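Local coordinates for quinone oxidoreductase (Coxiella burnetii, PDB 3TQH), which binds NADPH and probably uses it to reduce quinones, as a member of the medium-chain dehydrogenase/reductase family, at residues T183-N188 and I201-E206; D207-I212 and S231-K236; A218-V223 and C240-P245. All blocks are in the same frame, centred on the assembly; numbering follows the deposited sequence.

Contact 1: residues T183-N188 and I201-E206; sequences TASKRN and INYHEE. With NDP (NADPH dihydro-nicotinamide-adenine-dinucleotide phosphate), chain B.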
loop_
_atom_site.group_PDB
_atom_site.type_symbol
_atom_site.label_atom_id
_atom_site.label_comp_id
_atom_site.label_asym_id
_atom_site.label_seq_id
_atom_site.Cartn_x
_atom_site.Cartn_y
_atom_site.Cartn_z
ATOM N N THR A 183 -12.574 1.850 -11.998
ATOM C CA THR A 183 -13.613 2.706 -11.428
ATOM C C THR A 183 -12.998 3.887 -10.678
ATOM O O THR A 183 -12.090 3.711 -9.868
ATOM C CB THR A 183 -14.553 1.920 -10.485
ATOM O OG1 THR A 183 -13.780 1.161 -9.550
ATOM C CG2 THR A 183 -15.443 0.973 -11.282
ATOM N N ALA A 184 -13.503 5.088 -10.959
ATOM C CA ALA A 184 -13.058 6.299 -10.285
ATOM C C ALA A 184 -14.057 7.447 -10.470
ATOM O O ALA A 184 -14.973 7.361 -11.285
ATOM C CB ALA A 184 -11.703 6.699 -10.806
ATOM N N SER A 185 -13.871 8.521 -9.706
ATOM C CA SER A 185 -14.616 9.770 -9.916
ATOM C C SER A 185 -14.340 10.350 -11.299
ATOM O O SER A 185 -13.283 10.107 -11.877
ATOM C CB SER A 185 -14.224 10.817 -8.866
ATOM O OG SER A 185 -14.594 10.388 -7.571
ATOM N N LYS A 186 -15.294 11.121 -11.812
ATOM C CA LYS A 186 -15.121 11.867 -13.060
ATOM C C LYS A 186 -13.823 12.671 -13.023
ATOM O O LYS A 186 -13.101 12.756 -14.016
ATOM C CB LYS A 186 -16.313 12.813 -13.287
ATOM C CG LYS A 186 -16.231 13.650 -14.563
ATOM C CD LYS A 186 -17.393 14.647 -14.663
ATOM C CE LYS A 186 -17.142 15.710 -15.740
ATOM N NZ LYS A 186 -18.119 16.839 -15.684
ATOM N N ARG A 187 -13.553 13.250 -11.856
ATOM C CA ARG A 187 -12.344 14.029 -11.584
ATOM C C ARG A 187 -11.027 13.282 -11.868
ATOM O O ARG A 187 -10.017 13.912 -12.191
ATOM C CB ARG A 187 -12.378 14.481 -10.115
ATOM C CG ARG A 187 -11.152 15.219 -9.648
ATOM C CD ARG A 187 -11.277 15.674 -8.208
ATOM N NE ARG A 187 -10.179 16.585 -7.874
ATOM C CZ ARG A 187 -10.144 17.882 -8.179
ATOM N NH1 ARG A 187 -11.156 18.463 -8.820
ATOM N NH2 ARG A 187 -9.091 18.612 -7.831
ATOM N N ASN A 188 -11.038 11.955 -11.733
ATOM C CA ASN A 188 -9.835 11.134 -11.947
ATOM C C ASN A 188 -9.783 10.414 -13.309
ATOM O O ASN A 188 -8.809 9.734 -13.611
ATOM C CB ASN A 188 -9.704 10.113 -10.812
ATOM C CG ASN A 188 -9.417 10.757 -9.466
ATOM O OD1 ASN A 188 -10.017 10.396 -8.457
ATOM N ND2 ASN A 188 -8.488 11.696 -9.440
ATOM N N ILE A 201 -14.834 3.943 -15.519
ATOM C CA ILE A 201 -16.253 3.967 -15.177
ATOM C C ILE A 201 -16.501 4.932 -14.018
ATOM O O ILE A 201 -15.878 4.814 -12.963
ATOM C CB ILE A 201 -16.759 2.564 -14.776
ATOM C CG1 ILE A 201 -16.460 1.549 -15.889
ATOM C CG2 ILE A 201 -18.254 2.607 -14.469
ATOM C CD1 ILE A 201 -16.782 0.125 -15.523
ATOM N N ASN A 202 -17.398 5.890 -14.227
ATOM C CA ASN A 202 -17.828 6.790 -13.164
ATOM C C ASN A 202 -18.826 6.061 -12.286
ATOM O O ASN A 202 -20.011 5.978 -12.619
ATOM C CB ASN A 202 -18.451 8.067 -13.734
ATOM C CG ASN A 202 -18.863 9.048 -12.649
ATOM O OD1 ASN A 202 -18.827 8.729 -11.459
ATOM N ND2 ASN A 202 -19.256 10.248 -13.053
ATOM N N TYR A 203 -18.340 5.543 -11.161
ATOM C CA TYR A 203 -19.146 4.658 -10.310
ATOM C C TYR A 203 -20.237 5.360 -9.497
ATOM O O TYR A 203 -21.080 4.694 -8.901
ATOM C CB TYR A 203 -18.249 3.814 -9.392
ATOM C CG TYR A 203 -17.533 4.580 -8.305
ATOM C CD1 TYR A 203 -18.050 4.641 -7.006
ATOM C CD2 TYR A 203 -16.333 5.231 -8.566
ATOM C CE1 TYR A 203 -17.385 5.345 -6.005
ATOM C CE2 TYR A 203 -15.663 5.925 -7.575
ATOM C CZ TYR A 203 -16.184 5.981 -6.302
ATOM O OH TYR A 203 -15.498 6.675 -5.335
ATOM N N HIS A 204 -20.229 6.693 -9.485
ATOM C CA HIS A 204 -21.314 7.470 -8.870
ATOM C C HIS A 204 -22.525 7.583 -9.781
ATOM O O HIS A 204 -23.640 7.802 -9.310
ATOM C CB HIS A 204 -20.851 8.888 -8.527
ATOM C CG HIS A 204 -19.671 8.934 -7.612
ATOM N ND1 HIS A 204 -19.644 8.276 -6.402
ATOM C CD2 HIS A 204 -18.476 9.560 -7.729
ATOM C CE1 HIS A 204 -18.480 8.492 -5.814
ATOM N NE2 HIS A 204 -17.754 9.272 -6.597
ATOM N N GLU A 205 -22.304 7.441 -11.083
ATOM C CA GLU A 205 -23.320 7.777 -12.083
ATOM C C GLU A 205 -24.239 6.589 -12.379
ATOM O O GLU A 205 -25.423 6.769 -12.634
ATOM C CB GLU A 205 -22.632 8.261 -13.363
ATOM C CG GLU A 205 -23.396 9.326 -14.118
ATOM C CD GLU A 205 -22.541 10.051 -15.167
ATOM O OE1 GLU A 205 -21.457 9.521 -15.540
ATOM O OE2 GLU A 205 -22.964 11.150 -15.614
ATOM N N GLU A 206 -23.681 5.381 -12.352
ATOM C CA GLU A 206 -24.459 4.154 -12.532
ATOM C C GLU A 206 -23.722 2.949 -11.952
ATOM O O GLU A 206 -22.531 3.022 -11.648
ATOM C CB GLU A 206 -24.744 3.894 -14.018
ATOM C CG GLU A 206 -23.501 3.486 -14.839
ATOM C CD GLU A 206 -23.827 3.046 -16.269
ATOM O OE1 GLU A 206 -25.029 2.910 -16.620
ATOM O OE2 GLU A 206 -22.863 2.839 -17.042
HETATM P PA NDP B . -6.497 4.406 -1.065
HETATM O O1A NDP B . -6.999 5.150 0.106
HETATM O O2A NDP B . -5.229 4.972 -1.563
HETATM O O5B NDP B . -7.581 4.439 -2.250
HETATM C C5B NDP B . -8.292 5.637 -2.497
HETATM C C4B NDP B . -9.029 5.537 -3.823
HETATM O O4B NDP B . -10.193 4.755 -3.653
HETATM C C3B NDP B . -9.496 6.876 -4.381
HETATM O O3B NDP B . -8.707 7.224 -5.499
HETATM C C2B NDP B . -10.959 6.666 -4.757
HETATM O O2B NDP B . -11.251 7.067 -6.078
HETATM C C1B NDP B . -11.142 5.165 -4.610
HETATM N N9A NDP B . -12.480 4.749 -4.164
HETATM C C8A NDP B . -13.078 5.034 -2.962
HETATM N N7A NDP B . -14.291 4.445 -2.934
HETATM C C5A NDP B . -14.476 3.788 -4.098
HETATM C C6A NDP B . -15.539 3.035 -4.576
HETATM N N6A NDP B . -16.617 2.873 -3.826
HETATM N N1A NDP B . -15.464 2.469 -5.829
HETATM C C2A NDP B . -14.323 2.654 -6.597
HETATM N N3A NDP B . -13.260 3.399 -6.119
HETATM C C4A NDP B . -13.342 3.963 -4.883
HETATM O O3 NDP B . -6.346 2.840 -0.718
HETATM P PN NDP B . -5.163 1.850 -1.196
HETATM O O1N NDP B . -3.935 2.167 -0.437
HETATM O O2N NDP B . -5.087 1.747 -2.660
HETATM O O5D NDP B . -5.742 0.463 -0.625
HETATM C C5D NDP B . -7.030 -0.006 -0.973
HETATM C C4D NDP B . -7.466 -1.089 0.008
HETATM O O4D NDP B . -6.573 -2.186 -0.046
HETATM C C3D NDP B . -7.470 -0.576 1.441
HETATM O O3D NDP B . -8.652 -0.994 2.085
HETATM C C2D NDP B . -6.237 -1.195 2.063
HETATM O O2D NDP B . -6.372 -1.399 3.457
HETATM C C1D NDP B . -6.097 -2.491 1.256
HETATM N N1N NDP B . -4.725 -3.042 1.180
HETATM C C2N NDP B . -4.553 -4.369 1.488
HETATM C C3N NDP B . -3.297 -4.971 1.502
HETATM C C7N NDP B . -3.127 -6.423 1.840
HETATM O O7N NDP B . -1.824 -6.966 1.851
HETATM N N7N NDP B . -4.195 -7.164 2.131
HETATM C C4N NDP B . -2.101 -4.123 1.171
HETATM C C5N NDP B . -2.356 -2.688 0.834
HETATM C C6N NDP B . -3.667 -2.222 0.853
HETATM P P2B NDP B . -12.142 8.376 -6.375
HETATM O O1X NDP B . -12.025 8.701 -7.843
HETATM O O2X NDP B . -11.629 9.547 -5.572
HETATM O O3X NDP B . -13.592 8.147 -6.044
HETATM O O HOH W 1 -17.849 11.484 -10.419
#
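Y203 reaches from the end of strand 199-202 to the carboxyl end of strand 179-184, where A184 and S185 lead into helix 186-195; this is the parallel beta-alpha-beta unit of the Rossmann fold that holds the adenosine end of NADPH. The two strands are tied at T183 and I201, with A184 N giving a hydrogen bond of 3.1 Å to I201 O. Chi1 of 69° sets CG of Y203 between its backbone N and carbonyl carbon, and the ring then turns in toward the cofactor. CB leads in from the strand, and Y203 CG already lies 3.9 Å from NDP N1A. CG, CD1 and CE1 face the six-membered ring of the base, CE1 coming within 3.3 Å of NDP C6A, and N1A sits over the centre of the tyrosine face. CD2 and CE2 turn the other way and pack on the backbone of A184, Y203 CE2 being 3.6 Å from A184 C. At the tip, Y203 OH donates to NDP O3X over 2.5 Å, so one side chain reads both base and 2'-phosphate. S185 holds the same phosphate twice: S185 N bonds to NDP O1X at 2.6 Å, nearly straight at 169°, and S185 OG donates to NDP O3X. H204 NE2 makes a weak bond to S185 OG, and the imidazole lies near the phosphate, where any positive charge on it would probably favour binding. This grip on the 2'-phosphate is consistent with a preference for NADPH. Farther out, N202 OD1 accepts from H204 N in an Asx turn, and a water donates to that same OD1 while accepting from K186 N at 2.9 Å.

Contact 2: residues D207-I212 and S231-K236; sequences DFLLAI and SIDCLK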
loop_
_atom_site.group_PDB
_atom_site.type_symbol
_atom_site.label_atom_id
_atom_site.label_comp_id
_atom_site.label_asym_id
_atom_site.label_seq_id
_atom_site.Cartn_x
_atom_site.Cartn_y
_atom_site.Cartn_z
ATOM N N ASP A 207 -24.454 1.848 -11.811
ATOM C CA ASP A 207 -23.891 0.558 -11.432
ATOM C C ASP A 207 -22.754 0.232 -12.396
ATOM O O ASP A 207 -22.955 0.200 -13.608
ATOM C CB ASP A 207 -24.997 -0.509 -11.481
ATOM C CG ASP A 207 -24.493 -1.930 -11.208
ATOM O OD1 ASP A 207 -23.379 -2.113 -10.657
ATOM O OD2 ASP A 207 -25.241 -2.882 -11.552
ATOM N N PHE A 208 -21.558 0.014 -11.856
ATOM C CA PHE A 208 -20.380 -0.214 -12.691
ATOM C C PHE A 208 -20.536 -1.439 -13.583
ATOM O O PHE A 208 -19.943 -1.492 -14.659
ATOM C CB PHE A 208 -19.102 -0.316 -11.847
ATOM C CG PHE A 208 -19.012 -1.561 -11.018
ATOM C CD1 PHE A 208 -18.472 -2.731 -11.553
ATOM C CD2 PHE A 208 -19.462 -1.569 -9.710
ATOM C CE1 PHE A 208 -18.393 -3.889 -10.802
ATOM C CE2 PHE A 208 -19.384 -2.720 -8.945
ATOM C CZ PHE A 208 -18.849 -3.892 -9.494
ATOM N N LEU A 209 -21.322 -2.423 -13.141
ATOM C CA LEU A 209 -21.575 -3.615 -13.950
ATOM C C LEU A 209 -22.206 -3.253 -15.297
ATOM O O LEU A 209 -21.856 -3.834 -16.323
ATOM C CB LEU A 209 -22.481 -4.606 -13.210
ATOM C CG LEU A 209 -21.900 -5.306 -11.978
ATOM C CD1 LEU A 209 -22.936 -6.250 -11.373
ATOM C CD2 LEU A 209 -20.616 -6.062 -12.317
ATOM N N LEU A 210 -23.130 -2.290 -15.285
ATOM C CA LEU A 210 -23.832 -1.869 -16.499
ATOM C C LEU A 210 -22.896 -1.246 -17.527
ATOM O O LEU A 210 -23.136 -1.344 -18.725
ATOM C CB LEU A 210 -24.943 -0.875 -16.160
ATOM C CG LEU A 210 -26.089 -1.409 -15.293
ATOM C CD1 LEU A 210 -27.026 -0.273 -14.917
ATOM C CD2 LEU A 210 -26.850 -2.527 -16.002
ATOM N N ALA A 211 -21.832 -0.609 -17.051
ATOM C CA ALA A 211 -20.849 0.032 -17.915
ATOM C C ALA A 211 -19.884 -0.971 -18.557
ATOM O O ALA A 211 -19.220 -0.640 -19.542
ATOM C CB ALA A 211 -20.073 1.086 -17.124
ATOM N N ILE A 212 -19.793 -2.181 -18.000
ATOM C CA ILE A 212 -18.872 -3.200 -18.513
ATOM C C ILE A 212 -19.525 -4.043 -19.614
ATOM O O ILE A 212 -20.475 -4.780 -19.366
ATOM C CB ILE A 212 -18.333 -4.095 -17.378
ATOM C CG1 ILE A 212 -17.433 -3.266 -16.458
ATOM C CG2 ILE A 212 -17.561 -5.288 -17.936
ATOM C CD1 ILE A 212 -16.900 -4.032 -15.285
ATOM N N SER A 231 -18.721 -7.422 -8.119
ATOM C CA SER A 231 -17.740 -7.647 -9.187
ATOM C C SER A 231 -17.730 -9.082 -9.702
ATOM O O SER A 231 -17.351 -9.327 -10.837
ATOM C CB SER A 231 -16.334 -7.273 -8.708
ATOM O OG SER A 231 -16.281 -5.918 -8.286
ATOM N N ILE A 232 -18.148 -10.021 -8.859
ATOM C CA ILE A 232 -18.235 -11.428 -9.232
ATOM C C ILE A 232 -19.110 -11.646 -10.484
ATOM O O ILE A 232 -18.799 -12.502 -11.314
ATOM C CB ILE A 232 -18.774 -12.272 -8.050
ATOM C CG1 ILE A 232 -17.811 -12.199 -6.853
ATOM C CG2 ILE A 232 -18.975 -13.722 -8.465
ATOM C CD1 ILE A 232 -18.423 -12.638 -5.552
ATOM N N ASP A 233 -20.179 -10.857 -10.622
ATOM C CA ASP A 233 -21.110 -10.980 -11.753
ATOM C C ASP A 233 -20.505 -10.666 -13.136
ATOM O O ASP A 233 -21.083 -11.041 -14.156
ATOM C CB ASP A 233 -22.328 -10.069 -11.548
ATOM C CG ASP A 233 -23.226 -10.518 -10.395
ATOM O OD1 ASP A 233 -23.321 -11.739 -10.132
ATOM O OD2 ASP A 233 -23.857 -9.632 -9.762
ATOM N N CYS A 234 -19.367 -9.973 -13.180
ATOM C CA CYS A 234 -18.757 -9.606 -14.462
ATOM C C CYS A 234 -17.621 -10.548 -14.885
ATOM O O CYS A 234 -17.089 -10.421 -15.981
ATOM C CB CYS A 234 -18.292 -8.142 -14.446
ATOM S SG CYS A 234 -16.772 -7.787 -13.527
ATOM N N LEU A 235 -17.275 -11.508 -14.031
ATOM C CA LEU A 235 -16.225 -12.476 -14.346
ATOM C C LEU A 235 -16.648 -13.473 -15.412
ATOM O O LEU A 235 -17.790 -13.931 -15.420
ATOM C CB LEU A 235 -15.838 -13.279 -13.101
ATOM C CG LEU A 235 -15.135 -12.570 -11.954
ATOM C CD1 LEU A 235 -14.936 -13.565 -10.826
ATOM C CD2 LEU A 235 -13.807 -11.987 -12.409
ATOM N N LYS A 236 -15.705 -13.821 -16.291
ATOM C CA LYS A 236 -15.825 -14.988 -17.165
ATOM C C LYS A 236 -15.874 -16.266 -16.332
ATOM O O LYS A 236 -15.459 -16.273 -15.170
ATOM C CB LYS A 236 -14.622 -15.089 -18.114
ATOM C CG LYS A 236 -14.541 -13.999 -19.163
ATOM C CD LYS A 236 -13.332 -14.171 -20.071
ATOM C CE LYS A 236 -13.526 -15.337 -21.039
ATOM N NZ LYS A 236 -12.573 -15.301 -22.187
#
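S231, at the end of helix 225-231, sets its hydroxyl by the tip of the F208 ring: OG lies 3.5 Å from CZ, approaching obliquely, while S231 N lies near the ring plane at its edge. The same OG is hydrogen-bonded to H159 and to V227 O, and H159 also meets F208 edge to face, so serine and phenylalanine share one neighbour. Two residues on, D233 meets L209, whose CD1 rests 3.9 Å from D233 CB and equally far from D233 OD2, the two side chains crossing at a slant. C234 comes last and faces the short helix 208-211 directly. Its CB receives L209 CD2 at 3.8 Å. Chi1 of 76° sets SG between the backbone N and carbonyl carbon, and from there it meets I212 CD1 at 4.1 Å. L157 of the central sheet touches F208, I212 and C234 alike. No hydrogen bond joins the two segments, so the short helix 208-211 and the turn at the end of helix 225-231 are held by van der Waals packing, mostly of apolar groups, with the polar ends of S231 and D233 directed to partners elsewhere: H159 and V227 for the serine and, weakly, K259 for the aspartate.

Contact 3: residues A218-V223 and C240-P245; sequences AVIDLV and CIVSVP. With NDP (NADPH dihydro-nicotinamide-adenine-dinucleotide phosphate), chain B.
D221 OD2 takes the hydroxyl hydrogen of S243 OG over 2.5 Å, the shortest polar link between the two strands. The serine meets OD2 on its anti side, 26° out of the carboxylate plane. D221 and S243 point to the same face of the sheet, and with CG anti to the backbone N (chi1 168°) the carboxylate lies beside the serine hydroxyl. The other oxygen, OD1, is gripped by two amides just ahead in the chain: V223 N, which comes from above the carboxylate plane at 3.1 Å and forms an Asx turn, and G224 N. Three bonds on its two oxygens hold the buried carboxylate against rotation and would probably stabilise its negative charge.

The backbones of strands 218-221 and 240-243 run parallel, 10° apart. V219 N bonds to C240 O, V242 N to V219 O, D221 N to V242 O and V244 N to D221 O, the last at 2.9 Å and almost straight. On the D221 face V219 and I241 lie side by side, V219 CB being 3.9 Å from I241 CG1. Past the strand ends L222 CD2 presses on V244 CG2 at 3.5 Å, and P245 CD sits 3.4 Å from D221 O.

The loops that follow both strands reach the cofactor. V223 CG2 touches the adenine, L222 O approaches the nicotinamide ribose at NDP C4D, and V244 CG1 packs on the nicotinamide at NDP C2N, 3.3 Å away. V244 O accepts from the carboxamide N7N at 2.9 Å. Loops at the carboxyl ends of neighbouring parallel strands that line a dinucleotide are the hallmark of the Rossmann fold.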
loop_
_atom_site.group_PDB
_atom_site.type_symbol
_atom_site.label_atom_id
_atom_site.label_comp_id
_atom_site.label_asym_id
_atom_site.label_seq_id
_atom_site.Cartn_x
_atom_site.Cartn_y
_atom_site.Cartn_z
ATOM N N ALA A 218 -10.091 -10.837 -14.905
ATOM C CA ALA A 218 -9.700 -10.643 -13.515
ATOM C C ALA A 218 -10.261 -9.346 -12.968
ATOM O O ALA A 218 -10.345 -8.353 -13.677
ATOM C CB ALA A 218 -8.186 -10.659 -13.375
ATOM N N VAL A 219 -10.663 -9.381 -11.704
ATOM C CA VAL A 219 -11.042 -8.193 -10.974
ATOM C C VAL A 219 -10.033 -8.012 -9.854
ATOM O O VAL A 219 -9.910 -8.887 -9.005
ATOM C CB VAL A 219 -12.445 -8.336 -10.353
ATOM C CG1 VAL A 219 -12.743 -7.156 -9.413
ATOM C CG2 VAL A 219 -13.524 -8.487 -11.453
ATOM N N ILE A 220 -9.291 -6.903 -9.872
ATOM C CA ILE A 220 -8.470 -6.514 -8.736
ATOM C C ILE A 220 -9.335 -5.612 -7.869
ATOM O O ILE A 220 -9.456 -4.410 -8.123
ATOM C CB ILE A 220 -7.175 -5.784 -9.142
ATOM C CG1 ILE A 220 -6.417 -6.565 -10.233
ATOM C CG2 ILE A 220 -6.287 -5.591 -7.924
ATOM C CD1 ILE A 220 -6.144 -8.029 -9.887
ATOM N N ASP A 221 -9.964 -6.212 -6.865
ATOM C CA ASP A 221 -10.923 -5.510 -6.025
ATOM C C ASP A 221 -10.197 -4.841 -4.859
ATOM O O ASP A 221 -9.772 -5.509 -3.909
ATOM C CB ASP A 221 -11.992 -6.475 -5.508
ATOM C CG ASP A 221 -12.829 -5.875 -4.403
ATOM O OD1 ASP A 221 -13.114 -4.659 -4.470
ATOM O OD2 ASP A 221 -13.205 -6.611 -3.463
ATOM N N LEU A 222 -10.055 -3.522 -4.942
ATOM C CA LEU A 222 -9.377 -2.753 -3.908
ATOM C C LEU A 222 -10.351 -2.004 -2.999
ATOM O O LEU A 222 -9.925 -1.187 -2.192
ATOM C CB LEU A 222 -8.384 -1.787 -4.554
ATOM C CG LEU A 222 -7.262 -2.476 -5.344
ATOM C CD1 LEU A 222 -6.571 -1.490 -6.265
ATOM C CD2 LEU A 222 -6.262 -3.136 -4.388
ATOM N N VAL A 223 -11.651 -2.295 -3.119
ATOM C CA VAL A 223 -12.681 -1.690 -2.248
ATOM C C VAL A 223 -13.287 -2.718 -1.286
ATOM O O VAL A 223 -13.492 -2.427 -0.113
ATOM C CB VAL A 223 -13.814 -1.028 -3.070
ATOM C CG1 VAL A 223 -14.866 -0.411 -2.146
ATOM C CG2 VAL A 223 -13.235 0.020 -4.009
ATOM N N CYS A 240 -11.113 -14.778 -12.289
ATOM C CA CYS A 240 -10.943 -14.780 -10.843
ATOM C C CYS A 240 -10.971 -13.366 -10.280
ATOM O O CYS A 240 -10.614 -12.407 -10.959
ATOM C CB CYS A 240 -9.630 -15.454 -10.459
ATOM S SG CYS A 240 -8.180 -14.541 -11.004
ATOM N N ILE A 241 -11.409 -13.258 -9.031
ATOM C CA ILE A 241 -11.384 -11.996 -8.306
ATOM C C ILE A 241 -10.342 -12.083 -7.185
ATOM O O ILE A 241 -10.286 -13.065 -6.440
ATOM C CB ILE A 241 -12.791 -11.616 -7.759
ATOM C CG1 ILE A 241 -12.748 -10.285 -7.002
ATOM C CG2 ILE A 241 -13.375 -12.724 -6.870
ATOM C CD1 ILE A 241 -14.111 -9.831 -6.511
ATOM N N VAL A 242 -9.494 -11.060 -7.113
ATOM C CA VAL A 242 -8.551 -10.882 -6.020
ATOM C C VAL A 242 -9.057 -9.727 -5.172
ATOM O O VAL A 242 -8.917 -8.558 -5.547
ATOM C CB VAL A 242 -7.138 -10.575 -6.531
ATOM C CG1 VAL A 242 -6.181 -10.415 -5.367
ATOM C CG2 VAL A 242 -6.665 -11.685 -7.468
ATOM N N SER A 243 -9.665 -10.060 -4.036
ATOM C CA SER A 243 -10.214 -9.053 -3.141
ATOM C C SER A 243 -9.182 -8.716 -2.077
ATOM O O SER A 243 -8.882 -9.541 -1.218
ATOM C CB SER A 243 -11.523 -9.542 -2.514
ATOM O OG SER A 243 -12.282 -8.443 -2.034
ATOM N N VAL A 244 -8.652 -7.493 -2.147
ATOM C CA VAL A 244 -7.440 -7.092 -1.421
ATOM C C VAL A 244 -7.667 -6.646 0.041
ATOM O O VAL A 244 -6.843 -6.964 0.901
ATOM C CB VAL A 244 -6.667 -6.001 -2.224
ATOM C CG1 VAL A 244 -5.479 -5.449 -1.436
ATOM C CG2 VAL A 244 -6.198 -6.570 -3.557
ATOM N N PRO A 245 -8.763 -5.908 0.332
ATOM C CA PRO A 245 -9.009 -5.615 1.744
ATOM C C PRO A 245 -9.310 -6.891 2.507
ATOM O O PRO A 245 -10.157 -7.687 2.085
ATOM C CB PRO A 245 -10.225 -4.677 1.722
ATOM C CG PRO A 245 -10.288 -4.153 0.333
ATOM C CD PRO A 245 -9.749 -5.248 -0.538
HETATM P PA NDP B . -6.497 4.406 -1.065
HETATM O O1A NDP B . -6.999 5.150 0.106
HETATM O O2A NDP B . -5.229 4.972 -1.563
HETATM O O5B NDP B . -7.581 4.439 -2.250
HETATM C C5B NDP B . -8.292 5.637 -2.497
HETATM C C4B NDP B . -9.029 5.537 -3.823
HETATM O O4B NDP B . -10.193 4.755 -3.653
HETATM C C3B NDP B . -9.496 6.876 -4.381
HETATM O O3B NDP B . -8.707 7.224 -5.499
HETATM C C2B NDP B . -10.959 6.666 -4.757
HETATM O O2B NDP B . -11.251 7.067 -6.078
HETATM C C1B NDP B . -11.142 5.165 -4.610
HETATM N N9A NDP B . -12.480 4.749 -4.164
HETATM C C8A NDP B . -13.078 5.034 -2.962
HETATM N N7A NDP B . -14.291 4.445 -2.934
HETATM C C5A NDP B . -14.476 3.788 -4.098
HETATM C C6A NDP B . -15.539 3.035 -4.576
HETATM N N6A NDP B . -16.617 2.873 -3.826
HETATM N N1A NDP B . -15.464 2.469 -5.829
HETATM C C2A NDP B . -14.323 2.654 -6.597
HETATM N N3A NDP B . -13.260 3.399 -6.119
HETATM C C4A NDP B . -13.342 3.963 -4.883
HETATM O O3 NDP B . -6.346 2.840 -0.718
HETATM P PN NDP B . -5.163 1.850 -1.196
HETATM O O1N NDP B . -3.935 2.167 -0.437
HETATM O O2N NDP B . -5.087 1.747 -2.660
HETATM O O5D NDP B . -5.742 0.463 -0.625
HETATM C C5D NDP B . -7.030 -0.006 -0.973
HETATM C C4D NDP B . -7.466 -1.089 0.008
HETATM O O4D NDP B . -6.573 -2.186 -0.046
HETATM C C3D NDP B . -7.470 -0.576 1.441
HETATM O O3D NDP B . -8.652 -0.994 2.085
HETATM C C2D NDP B . -6.237 -1.195 2.063
HETATM O O2D NDP B . -6.372 -1.399 3.457
HETATM C C1D NDP B . -6.097 -2.491 1.256
HETATM N N1N NDP B . -4.725 -3.042 1.180
HETATM C C2N NDP B . -4.553 -4.369 1.488
HETATM C C3N NDP B . -3.297 -4.971 1.502
HETATM C C7N NDP B . -3.127 -6.423 1.840
HETATM O O7N NDP B . -1.824 -6.966 1.851
HETATM N N7N NDP B . -4.195 -7.164 2.131
HETATM C C4N NDP B . -2.101 -4.123 1.171
HETATM C C5N NDP B . -2.356 -2.688 0.834
HETATM C C6N NDP B . -3.667 -2.222 0.853
HETATM P P2B NDP B . -12.142 8.376 -6.375
HETATM O O1X NDP B . -12.025 8.701 -7.843
HETATM O O2X NDP B . -11.629 9.547 -5.572
HETATM O O3X NDP B . -13.592 8.147 -6.044
#

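All three contacts belong to the cofactor-binding part of the chain. Contacts 1 and 3 are strand pairs in its parallel sheet: contact 1 joins edge strand 199-202 to 179-184, contact 3 joins 216-221 to 239-243, with 155-158 between. Their centres are 18 Å apart, yet both reach the same NADPH, contact 1 at the adenine and 2'-phosphate, contact 3 at the nicotinamide and, through V223, the adenine. Contact 2 packs against that sheet, 14 Å from contact 1 and 13 Å from contact 3 between centres, and touches both, through I201 and V219. Along the chain contact 1 closes first; the segments of contacts 2 and 3 alternate. One sheet thus carries both cofactor-touching contacts at its strand ends.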